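Local coordinates for mandelate racemase/muconate lactonizing enzyme-like protein (Roseovarius sp. TM1035, PDB 3RCY) that probably acts as a magnesium-dependent isomerase or related enzyme of the enolase superfamily, with a substrate and reaction that remain to be established, at residues P271-G276 with Y304-A309; Q85-T90 with T265-A270. All blocks are in the same frame, centred on the assembly; numbering follows the deposited sequence.

Contact 1 (P271-G276 with Y304-A309); sequences PVLREG and YNAQMA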
loop_
_atom_site.group_PDB
_atom_site.type_symbol
_atom_site.label_atom_id
_atom_site.label_comp_id
_atom_site.label_asym_id
_atom_site.label_seq_id
_atom_site.Cartn_x
_atom_site.Cartn_y
_atom_site.Cartn_z
ATOM N N PRO A 271 2.972 16.793 4.039
ATOM C CA PRO A 271 3.537 15.445 3.902
ATOM C C PRO A 271 3.999 14.813 5.222
ATOM O O PRO A 271 3.895 13.596 5.379
ATOM C CB PRO A 271 4.735 15.655 2.969
ATOM C CG PRO A 271 4.378 16.869 2.175
ATOM C CD PRO A 271 3.668 17.754 3.160
ATOM N N VAL A 272 4.498 15.623 6.153
ATOM C CA VAL A 272 4.886 15.134 7.481
ATOM C C VAL A 272 3.688 14.462 8.169
ATOM O O VAL A 272 3.813 13.370 8.726
ATOM C CB VAL A 272 5.465 16.275 8.350
ATOM C CG1 VAL A 272 5.578 15.861 9.816
ATOM C CG2 VAL A 272 6.842 16.721 7.810
ATOM N N LEU A 273 2.528 15.111 8.102
ATOM C CA LEU A 273 1.296 14.544 8.641
ATOM C C LEU A 273 0.838 13.323 7.844
ATOM O O LEU A 273 0.616 12.243 8.404
ATOM C CB LEU A 273 0.187 15.607 8.692
ATOM C CG LEU A 273 0.354 16.786 9.668
ATOM C CD1 LEU A 273 -0.641 17.917 9.349
ATOM C CD2 LEU A 273 0.234 16.344 11.146
ATOM N N ARG A 274 0.723 13.490 6.531
ATOM C CA ARG A 274 0.192 12.446 5.659
ATOM C C ARG A 274 0.997 11.143 5.757
ATOM O O ARG A 274 0.427 10.054 5.703
ATOM C CB ARG A 274 0.152 12.955 4.210
ATOM C CG ARG A 274 -0.711 12.140 3.261
ATOM C CD ARG A 274 -0.559 12.666 1.846
ATOM N NE ARG A 274 -1.133 14.003 1.690
ATOM C CZ ARG A 274 -0.554 15.004 1.035
ATOM N NH1 ARG A 274 -1.168 16.180 0.948
ATOM N NH2 ARG A 274 0.649 14.854 0.480
ATOM N N GLU A 275 2.317 11.256 5.902
ATOM C CA GLU A 275 3.164 10.063 6.008
ATOM C C GLU A 275 3.310 9.528 7.444
ATOM O O GLU A 275 3.935 8.492 7.664
ATOM C CB GLU A 275 4.546 10.311 5.369
ATOM C CG GLU A 275 4.508 10.724 3.893
ATOM C CD GLU A 275 3.719 9.759 2.999
ATOM O OE1 GLU A 275 3.897 8.520 3.125
ATOM O OE2 GLU A 275 2.921 10.244 2.162
ATOM N N GLY A 276 2.726 10.226 8.413
ATOM C CA GLY A 276 2.830 9.827 9.816
ATOM C C GLY A 276 4.221 10.017 10.399
ATOM O O GLY A 276 4.626 9.285 11.308
ATOM N N TYR A 304 -5.641 15.093 11.552
ATOM C CA TYR A 304 -4.782 13.952 11.874
ATOM C C TYR A 304 -4.775 13.685 13.374
ATOM O O TYR A 304 -4.004 12.855 13.839
ATOM C CB TYR A 304 -3.348 14.176 11.365
ATOM C CG TYR A 304 -3.234 13.980 9.874
ATOM C CD1 TYR A 304 -3.556 15.010 8.999
ATOM C CD2 TYR A 304 -2.865 12.743 9.339
ATOM C CE1 TYR A 304 -3.492 14.832 7.619
ATOM C CE2 TYR A 304 -2.794 12.549 7.953
ATOM C CZ TYR A 304 -3.110 13.600 7.101
ATOM O OH TYR A 304 -3.038 13.441 5.732
ATOM N N ASN A 305 -5.643 14.381 14.117
ATOM C CA ASN A 305 -5.679 14.304 15.590
ATOM C C ASN A 305 -4.279 14.569 16.154
ATOM O O ASN A 305 -3.787 13.869 17.060
ATOM C CB ASN A 305 -6.245 12.952 16.058
ATOM C CG ASN A 305 -6.640 12.946 17.538
ATOM O OD1 ASN A 305 -6.891 13.998 18.138
ATOM N ND2 ASN A 305 -6.687 11.760 18.127
ATOM N N ALA A 306 -3.652 15.593 15.582
ATOM C CA ALA A 306 -2.274 15.975 15.880
ATOM C C ALA A 306 -2.287 17.380 16.477
ATOM O O ALA A 306 -3.291 18.087 16.368
ATOM C CB ALA A 306 -1.438 15.935 14.605
ATOM N N GLN A 307 -1.184 17.784 17.103
ATOM C CA GLN A 307 -1.128 19.058 17.821
ATOM C C GLN A 307 0.042 19.953 17.431
ATOM O O GLN A 307 1.031 19.489 16.864
ATOM C CB GLN A 307 -1.109 18.817 19.331
ATOM C CG GLN A 307 -2.397 18.189 19.854
ATOM C CD GLN A 307 -2.561 18.340 21.337
ATOM O OE1 GLN A 307 -1.692 17.950 22.123
ATOM N NE2 GLN A 307 -3.695 18.893 21.740
ATOM N N MET A 308 -0.092 21.236 17.750
ATOM C CA MET A 308 0.947 22.223 17.498
ATOM C C MET A 308 1.732 22.527 18.783
ATOM O O MET A 308 1.166 22.586 19.887
ATOM C CB MET A 308 0.339 23.517 16.941
ATOM C CG MET A 308 -0.574 23.330 15.721
ATOM S SD MET A 308 0.225 22.597 14.277
ATOM C CE MET A 308 1.407 23.864 13.818
ATOM N N ALA A 309 3.037 22.705 18.630
ATOM C CA ALA A 309 3.876 23.200 19.715
ATOM C C ALA A 309 4.874 24.196 19.121
ATOM O O ALA A 309 5.984 23.810 18.766
ATOM C CB ALA A 309 4.587 22.039 20.426
#

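Contact 2 (Q85-T90 with T265-A270); sequences QRPDLT and TKAEFA. With RIB (alpha-D-ribofuranose), chain L; RIB (alpha-D-ribofuranose), chain M.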
loop_
_atom_site.group_PDB
_atom_site.type_symbol
_atom_site.label_atom_id
_atom_site.label_comp_id
_atom_site.label_asym_id
_atom_site.label_seq_id
_atom_site.Cartn_x
_atom_site.Cartn_y
_atom_site.Cartn_z
ATOM N N GLN A 85 7.355 29.128 -6.693
ATOM C CA GLN A 85 6.102 28.479 -6.272
ATOM C C GLN A 85 6.378 27.095 -5.668
ATOM O O GLN A 85 5.640 26.130 -5.884
ATOM C CB GLN A 85 5.065 28.422 -7.418
ATOM C CG GLN A 85 3.612 28.411 -6.912
ATOM C CD GLN A 85 2.601 28.618 -8.018
ATOM O OE1 GLN A 85 2.249 27.677 -8.732
ATOM N NE2 GLN A 85 2.131 29.858 -8.174
ATOM N N ARG A 86 7.489 27.023 -4.943
ATOM C CA ARG A 86 7.774 25.958 -3.984
ATOM C C ARG A 86 8.552 26.625 -2.840
ATOM O O ARG A 86 9.079 27.729 -3.016
ATOM C CB ARG A 86 8.535 24.779 -4.629
ATOM C CG ARG A 86 9.554 25.150 -5.717
ATOM C CD ARG A 86 10.821 25.838 -5.167
ATOM N NE ARG A 86 11.255 25.294 -3.878
ATOM C CZ ARG A 86 11.925 24.155 -3.716
ATOM N NH1 ARG A 86 12.268 23.405 -4.763
ATOM N NH2 ARG A 86 12.253 23.758 -2.494
ATOM N N PRO A 87 8.604 25.985 -1.659
ATOM C CA PRO A 87 9.167 26.688 -0.510
ATOM C C PRO A 87 10.625 27.116 -0.706
ATOM O O PRO A 87 11.470 26.286 -1.022
ATOM C CB PRO A 87 9.059 25.655 0.624
ATOM C CG PRO A 87 7.970 24.733 0.202
ATOM C CD PRO A 87 8.126 24.636 -1.294
ATOM N N ASP A 88 10.893 28.410 -0.534
ATOM C CA ASP A 88 12.261 28.932 -0.486
ATOM C C ASP A 88 12.554 29.286 0.964
ATOM O O ASP A 88 12.018 30.259 1.485
ATOM C CB ASP A 88 12.413 30.169 -1.385
ATOM C CG ASP A 88 13.848 30.715 -1.415
ATOM O OD1 ASP A 88 14.501 30.800 -0.357
ATOM O OD2 ASP A 88 14.325 31.078 -2.510
ATOM N N LEU A 89 13.415 28.502 1.611
ATOM C CA LEU A 89 13.669 28.655 3.046
ATOM C C LEU A 89 14.052 30.094 3.430
ATOM O O LEU A 89 13.569 30.636 4.428
ATOM C CB LEU A 89 14.740 27.662 3.502
ATOM C CG LEU A 89 14.994 27.570 5.009
ATOM C CD1 LEU A 89 13.791 26.954 5.740
ATOM C CD2 LEU A 89 16.251 26.770 5.262
ATOM N N THR A 90 14.887 30.722 2.609
ATOM C CA THR A 90 15.385 32.063 2.899
ATOM C C THR A 90 14.340 33.156 2.623
ATOM O O THR A 90 14.112 34.028 3.473
ATOM C CB THR A 90 16.712 32.327 2.137
ATOM O OG1 THR A 90 17.775 31.640 2.799
ATOM C CG2 THR A 90 17.051 33.816 2.075
ATOM N N THR A 265 6.306 26.369 5.294
ATOM C CA THR A 265 5.008 26.357 4.580
ATOM C C THR A 265 4.246 25.048 4.737
ATOM O O THR A 265 4.823 24.001 5.047
ATOM C CB THR A 265 5.076 26.680 3.046
ATOM O OG1 THR A 265 5.405 25.490 2.319
ATOM C CG2 THR A 265 6.060 27.822 2.703
ATOM N N LYS A 266 2.937 25.121 4.495
ATOM C CA LYS A 266 2.069 23.949 4.506
ATOM C C LYS A 266 2.494 22.884 3.489
ATOM O O LYS A 266 2.205 21.710 3.683
ATOM C CB LYS A 266 0.605 24.362 4.269
ATOM C CG LYS A 266 0.328 24.986 2.897
ATOM C CD LYS A 266 -0.963 25.802 2.917
ATOM C CE LYS A 266 -1.107 26.678 1.663
ATOM N NZ LYS A 266 -0.042 27.731 1.517
ATOM N N ALA A 267 3.176 23.288 2.412
ATOM C CA ALA A 267 3.672 22.314 1.418
ATOM C C ALA A 267 4.653 21.307 2.027
ATOM O O ALA A 267 4.822 20.213 1.499
ATOM C CB ALA A 267 4.312 23.023 0.211
ATOM N N GLU A 268 5.298 21.679 3.132
ATOM C CA GLU A 268 6.222 20.773 3.825
ATOM C C GLU A 268 5.591 20.105 5.034
ATOM O O GLU A 268 5.911 18.961 5.343
ATOM C CB GLU A 268 7.510 21.506 4.222
ATOM C CG GLU A 268 8.387 21.792 3.012
ATOM C CD GLU A 268 9.719 22.466 3.338
ATOM O OE1 GLU A 268 10.069 22.647 4.527
ATOM O OE2 GLU A 268 10.429 22.813 2.372
ATOM N N PHE A 269 4.694 20.814 5.720
ATOM C CA PHE A 269 4.037 20.227 6.888
ATOM C C PHE A 269 3.004 19.168 6.515
ATOM O O PHE A 269 2.846 18.176 7.229
ATOM C CB PHE A 269 3.435 21.302 7.786
ATOM C CG PHE A 269 4.447 21.970 8.664
ATOM C CD1 PHE A 269 4.895 21.347 9.829
ATOM C CD2 PHE A 269 4.996 23.199 8.303
ATOM C CE1 PHE A 269 5.872 21.953 10.635
ATOM C CE2 PHE A 269 5.963 23.818 9.099
ATOM C CZ PHE A 269 6.404 23.189 10.270
ATOM N N ALA A 270 2.328 19.365 5.386
ATOM C CA ALA A 270 1.313 18.409 4.940
ATOM C C ALA A 270 1.849 16.973 4.768
ATOM O O ALA A 270 1.245 16.035 5.291
ATOM C CB ALA A 270 0.619 18.902 3.663
HETATM O O5 RIB L . 6.569 20.705 -0.691
HETATM C C5 RIB L . 7.324 19.513 -0.452
HETATM C C4 RIB L . 8.678 19.669 -1.121
HETATM O O4 RIB L . 8.755 18.779 -2.233
HETATM C C3 RIB L . 8.832 21.081 -1.649
HETATM O O3 RIB L . 9.898 21.740 -0.940
HETATM C C2 RIB L . 9.059 20.933 -3.147
HETATM O O2 RIB L . 10.233 21.613 -3.573
HETATM C C1 RIB L . 9.235 19.445 -3.401
HETATM O O1 RIB L . 8.523 18.994 -4.568
HETATM O O5 RIB M . 13.493 17.171 0.561
HETATM C C5 RIB M . 12.116 17.005 0.912
HETATM C C4 RIB M . 11.723 18.154 1.823
HETATM O O4 RIB M . 10.686 17.747 2.713
HETATM C C3 RIB M . 12.878 18.571 2.707
HETATM O O3 RIB M . 13.518 19.710 2.159
HETATM C C2 RIB M . 12.253 18.956 4.017
HETATM O O2 RIB M . 12.116 20.372 4.083
HETATM C C1 RIB M . 10.882 18.312 4.013
HETATM O O1 RIB M . 10.820 17.301 5.027
#

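Contact 1 (P271-G276 with Y304-A309)
Leu273, on the last turn of helix 266-274, crosses the ring of Tyr304 obliquely. Its CB sits over the middle of one ring face, 3.8 Å from the centroid and 12° off the normal, a CH-pi contact. The branch beyond it divides. Leu273 CD1 stays near Tyr304 CD1, while Leu273 CD2 reaches the methyl CB of Ala306 at 3.9 Å. Tyr304 CG is anti to its own carbonyl carbon (chi1 -76°), and this turns the ring toward Leu273 and Arg274 at the helix end. Leu273, between the tyrosine ring and the Ala306 methyl, forms the tight part; Leu273 and Ala306 are buried. The partly exposed, polar side is at the phenol oxygen and Arg274, and the third subunit closes it. Tyr304 OH lies 3.4 Å from Arg274 CA, but its hydrogen bond goes to Arg274 NE of the third subunit. In return, Arg274 bonds Tyr304 OH and Val303 O of that subunit, with a cation-pi contact as well. Gly276 ends the helix in a Schellman motif, and Asn305 ends helix 290-302 in another. In this part of the enolase-type barrel, Leu273 also packs on Met300 of helix 290-302 and Leu281 of strand 280-281, beside which strand 307-308 runs parallel.

Contact 2 (Q85-T90 with T265-A270)
Pro87 and Thr265 bring the two backbones closest, with CA atoms 6.6 Å apart, where the loop before helix 89-110 meets the start of helix 266-274. No hydrogen bond joins the two segments directly. The proline ring does the touching. Its CG lies 3.4 Å from Thr265 OG1 and also meets the CB methyl of Ala267. Pro87 CB rests against Glu268 OE2. Thr265 is the N-cap of its helix, and OG1 accepts a weak bond from Ala267 N.

Arg86 folds back beside the proline. Its CG lies between the backbone N and the carbonyl carbon (chi1 36°), and further bends at chi2 and chi3 curl the chain until NE and NH2 both reach Pro87 O, each at 3.0 Å. This side-on grip keeps the carbonyl oxygen close to the guanidinium plane. The O2 of one ribofuranose (chain L) lies over a face of the same group. A leucine in place of Arg86 would probably leave Pro87 O without its two side-chain donors and Glu268 of the fourth subunit without its salt-bridge partner.

The same sugar donates from O5 to Ala267 O, at 2.8 Å. The second ribofuranose (chain M) gives a weak bond from O2 to Glu268 OE1, which also accepts from Thr264 N. Glu268 OE2 is paired with Arg86 NH2 of the fourth subunit, and Arg86 NH2 here is paired with Glu268 of that subunit.

The contact joins the N-terminal family domain to the barrel domain. Its direct touch is largely proline against small groups, while the charged ends of Arg86 and Glu268 serve the sugars and the subunit interface, as well as bonds within their own chain. Ribose binding and assembly therefore share these two residues, although nothing here establishes ribose as the natural substrate.

How the contacts relate
Both contacts use helix 266-274, contact 2 at its start and contact 1 at its end, with centres about 15 Å apart. They meet where Pro271 CD packs on Lys266 O. Contact 2 is buried and links two family domains. Contact 1 is partly buried and stays within the barrel domain. Neither has a hydrogen bond between its own segments. In contact 1 an aliphatic chain covers an aromatic face, and the polar ends turn to the third subunit. In contact 2 a proline fills the join, and Arg86 and Glu268 serve two sugars and the fourth subunit. The third subunit also touches both contacts.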